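Hemolysin (Streptococcus suis, PDB 3HVN) probably lyses host cells as a cholesterol-dependent cytolysin, a secreted toxin that binds cholesterol-containing membranes, oligomerises and inserts to form pores. Local coordinates at residues A124-L132 and S142-T150; E70-R78 and T385-S393. The protein carries 1 engineered substitution. All coordinates share one frame; numbering follows the deposited sequence.

How the contacts relate
Both contacts pair antiparallel strands, but in different sheets. Contact 1 is a local hairpin of strands 128-133 and 142-146, part of the large antiparallel sheet that includes strand 221-236. Contact 2 joins strand 73-88 to strand 376-401 across more than 300 residues. Along the chain the order is 70-78, 124-132, 142-150 and 385-393, so contact 1 falls wholly between the two halves of contact 2. Their centres lie about 61 Å apart, on opposite sides of the chain's centre, and their nearest atoms are about 42 Å apart. This spacing fits the elongated rod of the molecule. Contact 2 is consistent with the elongated middle region of cholesterol-dependent cytolysins.

Contact 1: A124-L132 and S142-T150; sequences ARGDLTLSL and SHTVVNSPT
Arg125 and Pro149 meet just beyond the paired strands of an antiparallel beta hairpin. The Arg125 CB lies 3.4 Å from Pro149 CD. Its CG then passes 3.3 Å from Pro149 O. The chain bends at chi2 and chi3 (-58° and -47°), and this folds the guanidinium back so that Pro149 CB sits over the centre of one face. At the tip, NH1 donates a hydrogen bond to the Gly104 carbonyl, outside the hairpin.

Pro149 also packs on Leu128. Its CG lies 3.4 Å from Leu128 CG, and the two side chains meet at a slant. Leu128 lies alongside Val146, pointing the same way, with its CD1 branch 3.7 Å from Val146 CB. Val146 reaches further along the same face, where its CG2 meets Leu130 CD2 at 3.9 Å. Leu130 continues onto Val236 of strand 221-236. Thr144, on this face too, touches Asn160 of helix 151-166.

Between the strands, Leu130 and Thr144 exchange two backbone hydrogen bonds, each N-H to the other's O. Leu128 N also binds Val146 O. Thr129 faces the opposite side of the sheet, and its CG2 touches Thr144 O at 3.3 Å. Ser131 CB lies 3.6 Å from His143 ND1.

Where the strand pairing ends, Asp127 takes over. Its OD1 accepts the Ser148 N-H at 2.9 Å, from above the carboxylate plane. The contact is thus a hairpin of the large antiparallel sheet, backed by helix 151-166. Its chemistry is divided: backbone bonds set the register, an apolar patch of Leu128, Leu130 and Val146 is extended by Pro149 of the following loop, and the Asp127 carboxylate holds the chain just before it enters helix 151-166.

Contact 2: E70-R78 and T385-S393; sequences ENGRFVVLR and TTSTVHNSS
Phe74 pairs with His390, Val76 with Thr388 and Arg78 with Thr386 in an antiparallel register, the strand axes 159° apart and each pair joined by two backbone hydrogen bonds. The straightest is Val76 N to Thr388 O, with an N-H...O angle of 170°.

The two aromatic side chains share one face of the sheet. The Phe74 ring presents its edge to His390, with Phe74 CD2 3.8 Å from His390 CD2, and the two side chains come together at a slant. CG of His390 is turned beside its own backbone N (chi1 -54°), which swings the imidazole alongside Val76. Val76 CG2 meets the CD2-NE2 edge of this ring, 3.4 Å from His390 NE2. His390 CD2 is therefore shared between Phe74 CD2 and Val76 CG2. Val76 CB also touches Thr388 CB at 4.1 Å. Arg78 starts from this face too, but its tip leads away from the contact. There NH2 makes a salt bridge to Glu422 OE2 and a hydrogen bond to Tyr416 OH.

On the other face, Arg73 runs extended beside Asn391, pointing the same way. Its CD lies 3.7 Å from Val389 CG2, and its CG is 3.6 Å from Asn391 OD1. Further along, Leu77 CD2 meets Thr385 CG2 at 4.1 Å.

This pairing of long strands from distant parts of the chain is consistent with the elongated middle region of cholesterol-dependent cytolysins. Strand 73-88 is flanked on its second edge by strand 66-70, joined to it by a type I' turn through Asn71 and Gly72. Strand 376-401 also pairs with 440-446 and 481-487. Tyr416 of strand 404-416 touches both Phe74 and Val76, tying this sheet to the four-stranded one.

Contact 1: A124-L132 and S142-T150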
loop_
_atom_site.group_PDB
_atom_site.type_symbol
_atom_site.label_atom_id
_atom_site.label_comp_id
_atom_site.label_asym_id
_atom_site.label_seq_id
_atom_site.Cartn_x
_atom_site.Cartn_y
_atom_site.Cartn_z
ATOM N N ALA A 124 -25.091 6.151 34.877
ATOM C CA ALA A 124 -24.711 5.272 35.977
ATOM C C ALA A 124 -24.215 3.938 35.430
ATOM O O ALA A 124 -24.994 3.143 34.905
ATOM C CB ALA A 124 -25.886 5.059 36.917
ATOM N N ARG A 125 -22.913 3.703 35.552
ATOM C CA ARG A 125 -22.290 2.519 34.974
ATOM C C ARG A 125 -22.298 1.327 35.926
ATOM O O ARG A 125 -22.143 1.485 37.137
ATOM C CB ARG A 125 -20.856 2.833 34.543
ATOM C CG ARG A 125 -20.749 3.908 33.476
ATOM C CD ARG A 125 -21.534 3.524 32.235
ATOM N NE ARG A 125 -21.260 2.151 31.825
ATOM C CZ ARG A 125 -20.211 1.784 31.095
ATOM N NH1 ARG A 125 -19.331 2.691 30.693
ATOM N NH2 ARG A 125 -20.041 0.510 30.769
ATOM N N GLY A 126 -22.475 0.134 35.366
ATOM C CA GLY A 126 -22.441 -1.086 36.151
ATOM C C GLY A 126 -21.033 -1.635 36.258
ATOM O O GLY A 126 -20.295 -1.667 35.274
ATOM N N ASP A 127 -20.658 -2.064 37.459
ATOM C CA ASP A 127 -19.325 -2.602 37.706
ATOM C C ASP A 127 -18.976 -3.693 36.699
ATOM O O ASP A 127 -19.756 -4.621 36.481
ATOM C CB ASP A 127 -19.228 -3.153 39.130
ATOM C CG ASP A 127 -19.586 -2.120 40.182
ATOM O OD1 ASP A 127 -19.704 -0.927 39.831
ATOM O OD2 ASP A 127 -19.750 -2.501 41.359
ATOM N N LEU A 128 -17.801 -3.579 36.085
ATOM C CA LEU A 128 -17.375 -4.547 35.077
ATOM C C LEU A 128 -15.913 -4.956 35.243
ATOM O O LEU A 128 -15.115 -4.220 35.822
ATOM C CB LEU A 128 -17.632 -4.009 33.665
ATOM C CG LEU A 128 -17.426 -2.512 33.424
ATOM C CD1 LEU A 128 -15.980 -2.105 33.656
ATOM C CD2 LEU A 128 -17.872 -2.130 32.020
ATOM N N THR A 129 -15.570 -6.132 34.728
ATOM C CA THR A 129 -14.228 -6.680 34.894
ATOM C C THR A 129 -13.348 -6.462 33.665
ATOM O O THR A 129 -13.751 -6.751 32.533
ATOM C CB THR A 129 -14.271 -8.184 35.226
ATOM O OG1 THR A 129 -15.094 -8.399 36.378
ATOM C CG2 THR A 129 -12.870 -8.710 35.503
ATOM N N LEU A 130 -12.141 -5.954 33.900
ATOM C CA LEU A 130 -11.183 -5.699 32.830
ATOM C C LEU A 130 -9.982 -6.634 32.923
ATOM O O LEU A 130 -9.610 -7.080 34.010
ATOM C CB LEU A 130 -10.713 -4.242 32.866
ATOM C CG LEU A 130 -11.562 -3.202 32.131
ATOM C CD1 LEU A 130 -13.040 -3.372 32.444
ATOM C CD2 LEU A 130 -11.093 -1.792 32.469
ATOM N N SER A 131 -9.379 -6.922 31.774
ATOM C CA SER A 131 -8.210 -7.791 31.714
ATOM C C SER A 131 -7.115 -7.173 30.850
ATOM O O SER A 131 -7.395 -6.423 29.915
ATOM C CB SER A 131 -8.593 -9.169 31.172
ATOM O OG SER A 131 -9.145 -9.069 29.871
ATOM N N LEU A 132 -5.865 -7.496 31.170
ATOM C CA LEU A 132 -4.722 -6.953 30.446
ATOM C C LEU A 132 -4.022 -8.022 29.613
ATOM O O LEU A 132 -3.286 -8.853 30.142
ATOM C CB LEU A 132 -3.729 -6.311 31.417
ATOM C CG LEU A 132 -2.453 -5.740 30.796
ATOM C CD1 LEU A 132 -2.789 -4.803 29.648
ATOM C CD2 LEU A 132 -1.614 -5.028 31.846
ATOM N N SER A 142 -3.739 -10.552 33.207
ATOM C CA SER A 142 -4.095 -10.072 34.538
ATOM C C SER A 142 -5.516 -9.520 34.555
ATOM O O SER A 142 -5.906 -8.765 33.665
ATOM C CB SER A 142 -3.107 -9.001 35.003
ATOM O OG SER A 142 -3.405 -8.570 36.321
ATOM N N HIS A 143 -6.287 -9.899 35.569
ATOM C CA HIS A 143 -7.679 -9.476 35.670
ATOM C C HIS A 143 -7.890 -8.503 36.826
ATOM O O HIS A 143 -7.212 -8.587 37.851
ATOM C CB HIS A 143 -8.595 -10.688 35.845
ATOM C CG HIS A 143 -8.329 -11.794 34.872
ATOM N ND1 HIS A 143 -8.845 -11.801 33.593
ATOM C CD2 HIS A 143 -7.606 -12.932 34.992
ATOM C CE1 HIS A 143 -8.448 -12.894 32.967
ATOM N NE2 HIS A 143 -7.695 -13.598 33.793
ATOM N N THR A 144 -8.834 -7.583 36.654
ATOM C CA THR A 144 -9.179 -6.630 37.706
ATOM C C THR A 144 -10.639 -6.196 37.624
ATOM O O THR A 144 -11.205 -6.077 36.537
ATOM C CB THR A 144 -8.278 -5.380 37.667
ATOM O OG1 THR A 144 -7.937 -5.077 36.308
ATOM C CG2 THR A 144 -7.004 -5.614 38.462
ATOM N N VAL A 145 -11.241 -5.963 38.787
ATOM C CA VAL A 145 -12.628 -5.524 38.861
ATOM C C VAL A 145 -12.708 -4.003 38.790
ATOM O O VAL A 145 -11.827 -3.303 39.290
ATOM C CB VAL A 145 -13.302 -6.008 40.158
ATOM C CG1 VAL A 145 -14.790 -5.692 40.136
ATOM C CG2 VAL A 145 -13.074 -7.500 40.346
ATOM N N VAL A 146 -13.766 -3.497 38.165
ATOM C CA VAL A 146 -13.942 -2.059 38.002
ATOM C C VAL A 146 -15.325 -1.599 38.454
ATOM O O VAL A 146 -16.345 -1.995 37.882
ATOM C CB VAL A 146 -13.715 -1.623 36.542
ATOM C CG1 VAL A 146 -14.143 -0.177 36.345
ATOM C CG2 VAL A 146 -12.256 -1.814 36.153
ATOM N N ASN A 147 -15.345 -0.759 39.486
ATOM C CA ASN A 147 -16.584 -0.196 40.009
ATOM C C ASN A 147 -16.882 1.162 39.387
ATOM O O ASN A 147 -15.965 1.895 39.017
ATOM C CB ASN A 147 -16.510 -0.067 41.532
ATOM C CG ASN A 147 -15.385 0.846 41.987
ATOM O OD1 ASN A 147 -14.505 1.206 41.205
ATOM N ND2 ASN A 147 -15.408 1.221 43.261
ATOM N N SER A 148 -18.166 1.494 39.282
ATOM C CA SER A 148 -18.595 2.747 38.664
ATOM C C SER A 148 -17.677 3.130 37.507
ATOM O O SER A 148 -17.010 4.165 37.554
ATOM C CB SER A 148 -18.640 3.871 39.702
ATOM O OG SER A 148 -19.580 3.584 40.722
ATOM N N PRO A 149 -17.642 2.288 36.464
ATOM C CA PRO A 149 -16.746 2.429 35.311
ATOM C C PRO A 149 -16.689 3.847 34.752
ATOM O O PRO A 149 -17.723 4.478 34.536
ATOM C CB PRO A 149 -17.360 1.481 34.281
ATOM C CG PRO A 149 -18.011 0.430 35.100
ATOM C CD PRO A 149 -18.530 1.120 36.329
ATOM N N THR A 150 -15.473 4.331 34.521
ATOM C CA THR A 150 -15.246 5.651 33.947
ATOM C C THR A 150 -13.767 5.803 33.615
ATOM O O THR A 150 -12.945 4.999 34.051
ATOM C CB THR A 150 -15.677 6.773 34.909
ATOM O OG1 THR A 150 -15.410 8.049 34.313
ATOM C CG2 THR A 150 -14.926 6.664 36.226
#

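Contact 2: E70-R78 and T385-S393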
loop_
_atom_site.group_PDB
_atom_site.type_symbol
_atom_site.label_atom_id
_atom_site.label_comp_id
_atom_site.label_asym_id
_atom_site.label_seq_id
_atom_site.Cartn_x
_atom_site.Cartn_y
_atom_site.Cartn_z
ATOM N N GLU A 70 9.623 9.475 -24.043
ATOM C CA GLU A 70 10.416 10.278 -23.118
ATOM C C GLU A 70 11.878 9.842 -23.082
ATOM O O GLU A 70 12.198 8.739 -22.637
ATOM C CB GLU A 70 9.816 10.226 -21.711
ATOM C CG GLU A 70 8.408 10.793 -21.614
ATOM C CD GLU A 70 7.877 10.795 -20.194
ATOM O OE1 GLU A 70 8.652 10.476 -19.268
ATOM O OE2 GLU A 70 6.685 11.116 -20.005
ATOM N N ASN A 71 12.758 10.721 -23.555
ATOM C CA ASN A 71 14.199 10.492 -23.503
ATOM C C ASN A 71 14.620 9.093 -23.950
ATOM O O ASN A 71 15.253 8.357 -23.194
ATOM C CB ASN A 71 14.730 10.772 -22.095
ATOM C CG ASN A 71 14.422 12.182 -21.626
ATOM O OD1 ASN A 71 13.830 12.978 -22.355
ATOM N ND2 ASN A 71 14.821 12.498 -20.400
ATOM N N GLY A 72 14.265 8.734 -25.180
ATOM C CA GLY A 72 14.629 7.441 -25.732
ATOM C C GLY A 72 13.909 6.287 -25.061
ATOM O O GLY A 72 14.309 5.127 -25.191
ATOM N N ARG A 73 12.840 6.608 -24.339
ATOM C CA ARG A 73 12.050 5.598 -23.647
ATOM C C ARG A 73 10.577 5.705 -24.024
ATOM O O ARG A 73 10.118 6.754 -24.476
ATOM C CB ARG A 73 12.214 5.739 -22.133
ATOM C CG ARG A 73 13.654 5.683 -21.655
ATOM C CD ARG A 73 13.740 5.876 -20.150
ATOM N NE ARG A 73 15.121 5.903 -19.679
ATOM C CZ ARG A 73 15.474 6.059 -18.407
ATOM N NH1 ARG A 73 14.544 6.202 -17.472
ATOM N NH2 ARG A 73 16.756 6.071 -18.068
ATOM N N PHE A 74 9.841 4.615 -23.837
ATOM C CA PHE A 74 8.414 4.599 -24.133
ATOM C C PHE A 74 7.595 4.404 -22.862
ATOM O O PHE A 74 7.722 3.387 -22.178
ATOM C CB PHE A 74 8.085 3.507 -25.153
ATOM C CG PHE A 74 6.678 3.570 -25.676
ATOM C CD1 PHE A 74 6.251 4.656 -26.423
ATOM C CD2 PHE A 74 5.783 2.543 -25.428
ATOM C CE1 PHE A 74 4.958 4.719 -26.906
ATOM C CE2 PHE A 74 4.489 2.599 -25.911
ATOM C CZ PHE A 74 4.076 3.689 -26.650
ATOM N N VAL A 75 6.760 5.390 -22.551
ATOM C CA VAL A 75 5.930 5.355 -21.354
ATOM C C VAL A 75 4.513 4.884 -21.666
ATOM O O VAL A 75 3.726 5.607 -22.276
ATOM C CB VAL A 75 5.861 6.736 -20.674
ATOM C CG1 VAL A 75 4.852 6.719 -19.536
ATOM C CG2 VAL A 75 7.235 7.150 -20.172
ATOM N N VAL A 76 4.201 3.662 -21.246
ATOM C CA VAL A 76 2.863 3.110 -21.399
ATOM C C VAL A 76 2.040 3.398 -20.150
ATOM O O VAL A 76 2.264 2.800 -19.097
ATOM C CB VAL A 76 2.902 1.590 -21.634
ATOM C CG1 VAL A 76 1.490 1.021 -21.670
ATOM C CG2 VAL A 76 3.643 1.271 -22.921
ATOM N N LEU A 77 1.094 4.321 -20.274
ATOM C CA LEU A 77 0.241 4.698 -19.155
ATOM C C LEU A 77 -1.103 3.978 -19.231
ATOM O O LEU A 77 -1.897 4.212 -20.146
ATOM C CB LEU A 77 0.040 6.215 -19.124
ATOM C CG LEU A 77 -0.620 6.817 -17.878
ATOM C CD1 LEU A 77 -0.260 8.287 -17.736
ATOM C CD2 LEU A 77 -2.131 6.630 -17.907
ATOM N N ARG A 78 -1.342 3.100 -18.261
ATOM C CA ARG A 78 -2.590 2.350 -18.183
ATOM C C ARG A 78 -3.262 2.551 -16.829
ATOM O O ARG A 78 -2.776 2.066 -15.808
ATOM C CB ARG A 78 -2.337 0.858 -18.412
ATOM C CG ARG A 78 -1.706 0.519 -19.751
ATOM C CD ARG A 78 -1.581 -0.986 -19.923
ATOM N NE ARG A 78 -0.901 -1.348 -21.163
ATOM C CZ ARG A 78 -0.700 -2.599 -21.565
ATOM N NH1 ARG A 78 -1.130 -3.613 -20.826
ATOM N NH2 ARG A 78 -0.071 -2.839 -22.707
ATOM N N THR A 385 -3.480 3.543 -11.470
ATOM C CA THR A 385 -2.693 4.050 -12.585
ATOM C C THR A 385 -1.320 3.391 -12.622
ATOM O O THR A 385 -0.463 3.674 -11.786
ATOM C CB THR A 385 -2.514 5.577 -12.500
ATOM O OG1 THR A 385 -3.777 6.197 -12.228
ATOM C CG2 THR A 385 -1.955 6.119 -13.807
ATOM N N THR A 386 -1.119 2.509 -13.595
ATOM C CA THR A 386 0.160 1.829 -13.755
ATOM C C THR A 386 0.815 2.189 -15.086
ATOM O O THR A 386 0.194 2.096 -16.146
ATOM C CB THR A 386 0.010 0.297 -13.643
ATOM O OG1 THR A 386 1.271 -0.330 -13.903
ATOM C CG2 THR A 386 -1.023 -0.218 -14.635
ATOM N N SER A 387 2.074 2.612 -15.020
ATOM C CA SER A 387 2.830 2.966 -16.215
ATOM C C SER A 387 3.978 1.988 -16.424
ATOM O O SER A 387 4.382 1.287 -15.497
ATOM C CB SER A 387 3.368 4.395 -16.108
ATOM O OG SER A 387 4.271 4.520 -15.022
ATOM N N THR A 388 4.502 1.943 -17.645
ATOM C CA THR A 388 5.597 1.036 -17.966
ATOM C C THR A 388 6.616 1.706 -18.882
ATOM O O THR A 388 6.248 2.357 -19.857
ATOM C CB THR A 388 5.081 -0.248 -18.639
ATOM O OG1 THR A 388 3.971 -0.767 -17.896
ATOM C CG2 THR A 388 6.181 -1.297 -18.702
ATOM N N VAL A 389 7.896 1.544 -18.568
ATOM C CA VAL A 389 8.952 2.145 -19.374
ATOM C C VAL A 389 9.573 1.130 -20.329
ATOM O O VAL A 389 9.894 0.007 -19.937
ATOM C CB VAL A 389 10.054 2.771 -18.494
ATOM C CG1 VAL A 389 10.712 1.711 -17.625
ATOM C CG2 VAL A 389 11.087 3.478 -19.359
ATOM N N HIS A 390 9.733 1.528 -21.587
ATOM C CA HIS A 390 10.339 0.663 -22.592
ATOM C C HIS A 390 11.504 1.366 -23.282
ATOM O O HIS A 390 11.304 2.245 -24.121
ATOM C CB HIS A 390 9.294 0.217 -23.615
ATOM C CG HIS A 390 8.091 -0.430 -23.004
ATOM N ND1 HIS A 390 8.079 -1.747 -22.597
ATOM C CD2 HIS A 390 6.859 0.059 -22.728
ATOM C CE1 HIS A 390 6.892 -2.042 -22.097
ATOM N NE2 HIS A 390 6.133 -0.963 -22.164
ATOM N N ASN A 391 12.720 0.970 -22.920
ATOM C CA ASN A 391 13.930 1.616 -23.420
ATOM C C ASN A 391 14.111 1.516 -24.931
ATOM O O ASN A 391 13.525 0.653 -25.585
ATOM C CB ASN A 391 15.165 1.042 -22.721
ATOM C CG ASN A 391 15.212 1.383 -21.246
ATOM O OD1 ASN A 391 14.514 2.286 -20.783
ATOM N ND2 ASN A 391 16.041 0.666 -20.498
ATOM N N SER A 392 14.932 2.410 -25.474
ATOM C CA SER A 392 15.305 2.356 -26.881
ATOM C C SER A 392 16.107 1.089 -27.161
ATOM O O SER A 392 16.502 0.379 -26.237
ATOM C CB SER A 392 16.124 3.594 -27.258
ATOM O OG SER A 392 16.538 3.547 -28.612
ATOM N N SER A 393 16.340 0.805 -28.438
ATOM C CA SER A 393 17.117 -0.366 -28.834
ATOM C C SER A 393 18.053 -0.025 -29.991
ATOM O O SER A 393 17.639 0.596 -30.967
ATOM C CB SER A 393 16.188 -1.517 -29.221
ATOM O OG SER A 393 16.917 -2.708 -29.450
#